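Local coordinates for D-glyceraldehyde dehydrogenase (NADP(+)) (Thermoplasma acidophilum, PDB 5J77), which oxidises D-glyceraldehyde to (R)-glycerate with NADP(+) in the non-phosphorylated Entner-Doudoroff pathway, working as a homotetramer, at residues 171-176 / 200-205. The protein carries 2 engineered substitutions. Sequence-based numbering, arbitrary orientation.
Sequences LKPSSD and FITGRG
Water 1 is gripped from both segments: it donates to P173 O at 2.8 Å, accepts from G203 N and from K172 NZ, and hydrogen-bonds S175 OG at 2.8 Å. It bridges the two loops where the chains leaving parallel strands 168-172 and 198-200 move apart. Before the divergence the pairing is direct. I201 N reaches L171 O at 2.9 Å in a nearly straight bond (167° at the hydrogen), and one residue further on the K172 CA-H points at I201 O. Beyond it K172 takes over: its chain runs extended past I201 O and bends only at the last torsion (chi4 -62°), which leaves NZ holding G203 O and P173 O through weak bonds of 3.3 and 3.4 Å respectively.

The apolar side of the junction is built around F200. With CG anti to the backbone N (chi1 178°), the ring brings CE1 to within 3.6 Å of P173 CD, the proline crossing the phenylalanine at about a right angle, while CD1 meets L171 CD2. T202 CG2 closes on P173 CG from further along the chain at 3.7 Å; its hydroxyl is bound elsewhere, to E35 O. Helix 178-190 covers this cluster through A181, which touches both P173 and F200. An alanine in place of F200 would probably leave P173 and L171 without their aromatic neighbour and open a gap beneath that helix.

The example illustrates how, in the Rossmann-like cofactor domain of aldehyde dehydrogenases, loops leaving adjacent strands are tied together. The K172 ammonium, the water and the P173 and G203 carbonyls form a polar network joining them. Residues 172-176 and 204-205 belong, by similarity, to the NADP(+) site, and the bonds are consistent with a set spacing of the loops there. The carbonyl dipoles of P173 and G203 would partly offset the charge on K172 NZ, though both bonds are weak.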
ATOM      1  N   LEU A 171      -6.602 -30.288  -4.803  1.00 30.19           N
ATOM      2  CA  LEU A 171      -7.977 -29.916  -5.180  1.00 30.31           C
ATOM      3  C   LEU A 171      -8.993 -31.058  -5.066  1.00 31.57           C
ATOM      4  O   LEU A 171      -8.747 -32.128  -5.611  1.00 33.64           O
ATOM      5  CB  LEU A 171      -8.006 -29.368  -6.606  1.00 29.92           C
ATOM      6  CG  LEU A 171      -9.388 -29.152  -7.267  1.00 30.34           C
ATOM      7  CD1 LEU A 171     -10.167 -28.046  -6.627  1.00 30.06           C
ATOM      8  CD2 LEU A 171      -9.214 -28.781  -8.723  1.00 31.59           C
ATOM      9  N   LYS A 172     -10.098 -30.841  -4.330  1.00 30.83           N
ATOM     10  CA  LYS A 172     -11.212 -31.786  -4.255  1.00 30.99           C
ATOM     11  C   LYS A 172     -12.454 -31.021  -4.645  1.00 32.34           C
ATOM     12  O   LYS A 172     -12.886 -30.154  -3.902  1.00 33.92           O
ATOM     13  CB  LYS A 172     -11.419 -32.345  -2.868  1.00 32.60           C
ATOM     14  CG  LYS A 172     -12.580 -33.360  -2.815  1.00 34.84           C
ATOM     15  CD  LYS A 172     -13.100 -33.516  -1.414  1.00 36.76           C
ATOM     16  CE  LYS A 172     -14.267 -34.499  -1.308  1.00 37.26           C
ATOM     17  NZ  LYS A 172     -15.416 -34.031  -2.091  1.00 37.09           N
ATOM     18  N   PRO A 173     -13.016 -31.309  -5.809  1.00 32.58           N
ATOM     19  CA  PRO A 173     -14.246 -30.644  -6.211  1.00 32.01           C
ATOM     20  C   PRO A 173     -15.454 -31.319  -5.631  1.00 31.82           C
ATOM     21  O   PRO A 173     -15.352 -32.353  -4.999  1.00 31.14           O
ATOM     22  CB  PRO A 173     -14.230 -30.822  -7.717  1.00 31.64           C
ATOM     23  CG  PRO A 173     -13.726 -32.190  -7.862  1.00 32.85           C
ATOM     24  CD  PRO A 173     -12.628 -32.311  -6.809  1.00 32.50           C
ATOM     25  N   SER A 174     -16.596 -30.688  -5.834  1.00 32.09           N
ATOM     26  CA  SER A 174     -17.871 -31.313  -5.558  1.00 31.54           C
ATOM     27  C   SER A 174     -18.038 -32.605  -6.371  1.00 31.46           C
ATOM     28  O   SER A 174     -17.792 -32.657  -7.597  1.00 31.11           O
ATOM     29  CB  SER A 174     -19.003 -30.353  -5.958  1.00 31.44           C
ATOM     30  OG  SER A 174     -20.236 -30.990  -5.936  1.00 30.29           O
ATOM     31  N   SER A 175     -18.541 -33.620  -5.702  1.00 32.04           N
ATOM     32  CA  SER A 175     -18.958 -34.851  -6.394  1.00 33.69           C
ATOM     33  C   SER A 175     -20.109 -34.737  -7.394  1.00 33.24           C
ATOM     34  O   SER A 175     -20.298 -35.654  -8.187  1.00 33.26           O
ATOM     35  CB  SER A 175     -19.285 -35.961  -5.379  1.00 34.18           C
ATOM     36  OG  SER A 175     -18.107 -36.161  -4.601  1.00 34.93           O
ATOM     37  N   ASP A 176     -20.875 -33.653  -7.370  1.00 32.96           N
ATOM     38  CA  ASP A 176     -21.867 -33.362  -8.401  1.00 34.03           C
ATOM     39  C   ASP A 176     -21.227 -32.834  -9.683  1.00 33.64           C
ATOM     40  O   ASP A 176     -21.881 -32.840 -10.705  1.00 32.40           O
ATOM     41  CB  ASP A 176     -22.852 -32.307  -7.890  1.00 35.22           C
ATOM     42  CG  ASP A 176     -23.786 -32.874  -6.886  1.00 35.42           C
ATOM     43  OD1 ASP A 176     -24.780 -33.528  -7.248  1.00 35.70           O
ATOM     44  OD2 ASP A 176     -23.485 -32.694  -5.713  1.00 36.27           O
ATOM     45  N   PHE A 200      -5.313 -33.855  -7.659  1.00 27.12           N
ATOM     46  CA  PHE A 200      -6.743 -33.849  -7.939  1.00 27.81           C
ATOM     47  C   PHE A 200      -7.354 -35.074  -7.369  1.00 28.42           C
ATOM     48  O   PHE A 200      -6.978 -36.181  -7.733  1.00 28.83           O
ATOM     49  CB  PHE A 200      -7.003 -33.742  -9.410  1.00 28.22           C
ATOM     50  CG  PHE A 200      -8.470 -33.781  -9.783  1.00 29.05           C
ATOM     51  CD1 PHE A 200      -9.302 -32.764  -9.435  1.00 28.25           C
ATOM     52  CD2 PHE A 200      -9.003 -34.858 -10.489  1.00 29.30           C
ATOM     53  CE1 PHE A 200     -10.629 -32.774  -9.808  1.00 29.11           C
ATOM     54  CE2 PHE A 200     -10.337 -34.878 -10.827  1.00 29.12           C
ATOM     55  CZ  PHE A 200     -11.144 -33.812 -10.489  1.00 29.38           C
ATOM     56  N   ILE A 201      -8.240 -34.876  -6.418  1.00 28.64           N
ATOM     57  CA  ILE A 201      -8.822 -35.941  -5.629  1.00 31.35           C
ATOM     58  C   ILE A 201     -10.358 -35.776  -5.722  1.00 32.11           C
ATOM     59  O   ILE A 201     -10.859 -34.684  -5.512  1.00 30.20           O
ATOM     60  CB  ILE A 201      -8.420 -35.776  -4.129  1.00 33.87           C
ATOM     61  CG1 ILE A 201      -6.917 -35.999  -3.886  1.00 35.14           C
ATOM     62  CG2 ILE A 201      -9.241 -36.711  -3.242  1.00 35.82           C
ATOM     63  CD1 ILE A 201      -6.535 -37.453  -3.968  1.00 37.59           C
ATOM     64  N   THR A 202     -11.094 -36.845  -5.983  1.00 30.96           N
ATOM     65  CA  THR A 202     -12.506 -36.816  -5.859  1.00 31.55           C
ATOM     66  C   THR A 202     -12.840 -37.924  -4.884  1.00 33.21           C
ATOM     67  O   THR A 202     -12.097 -38.901  -4.754  1.00 31.38           O
ATOM     68  CB  THR A 202     -13.215 -37.038  -7.214  1.00 32.64           C
ATOM     69  OG1 THR A 202     -12.771 -38.254  -7.844  1.00 31.97           O
ATOM     70  CG2 THR A 202     -12.959 -35.834  -8.163  1.00 32.23           C
ATOM     71  N   GLY A 203     -13.981 -37.802  -4.223  1.00 34.00           N
ATOM     72  CA  GLY A 203     -14.492 -38.877  -3.349  1.00 36.51           C
ATOM     73  C   GLY A 203     -15.609 -38.353  -2.453  1.00 37.89           C
ATOM     74  O   GLY A 203     -15.952 -37.232  -2.548  1.00 35.55           O
ATOM     75  N   ARG A 204     -16.170 -39.217  -1.622  1.00 40.72           N
ATOM     76  CA  ARG A 204     -17.294 -38.917  -0.766  1.00 41.07           C
ATOM     77  C   ARG A 204     -16.817 -38.116   0.472  1.00 42.14           C
ATOM     78  O   ARG A 204     -15.870 -38.497   1.197  1.00 41.52           O
ATOM     79  CB  ARG A 204     -17.976 -40.239  -0.342  1.00 41.87           C
ATOM     80  CG  ARG A 204     -18.585 -41.062  -1.468  1.00 41.33           C
ATOM     81  N   GLY A 205     -17.467 -36.982   0.688  1.00 42.75           N
ATOM     82  CA  GLY A 205     -17.392 -36.236   1.920  1.00 41.01           C
ATOM     83  C   GLY A 205     -17.353 -37.072   3.171  1.00 42.47           C
ATOM     84  O   GLY A 205     -16.555 -36.807   4.053  1.00 44.69           O
TER
HETATM   85  O   HOH W   1     -15.552 -35.160  -5.172  1.00 32.46           O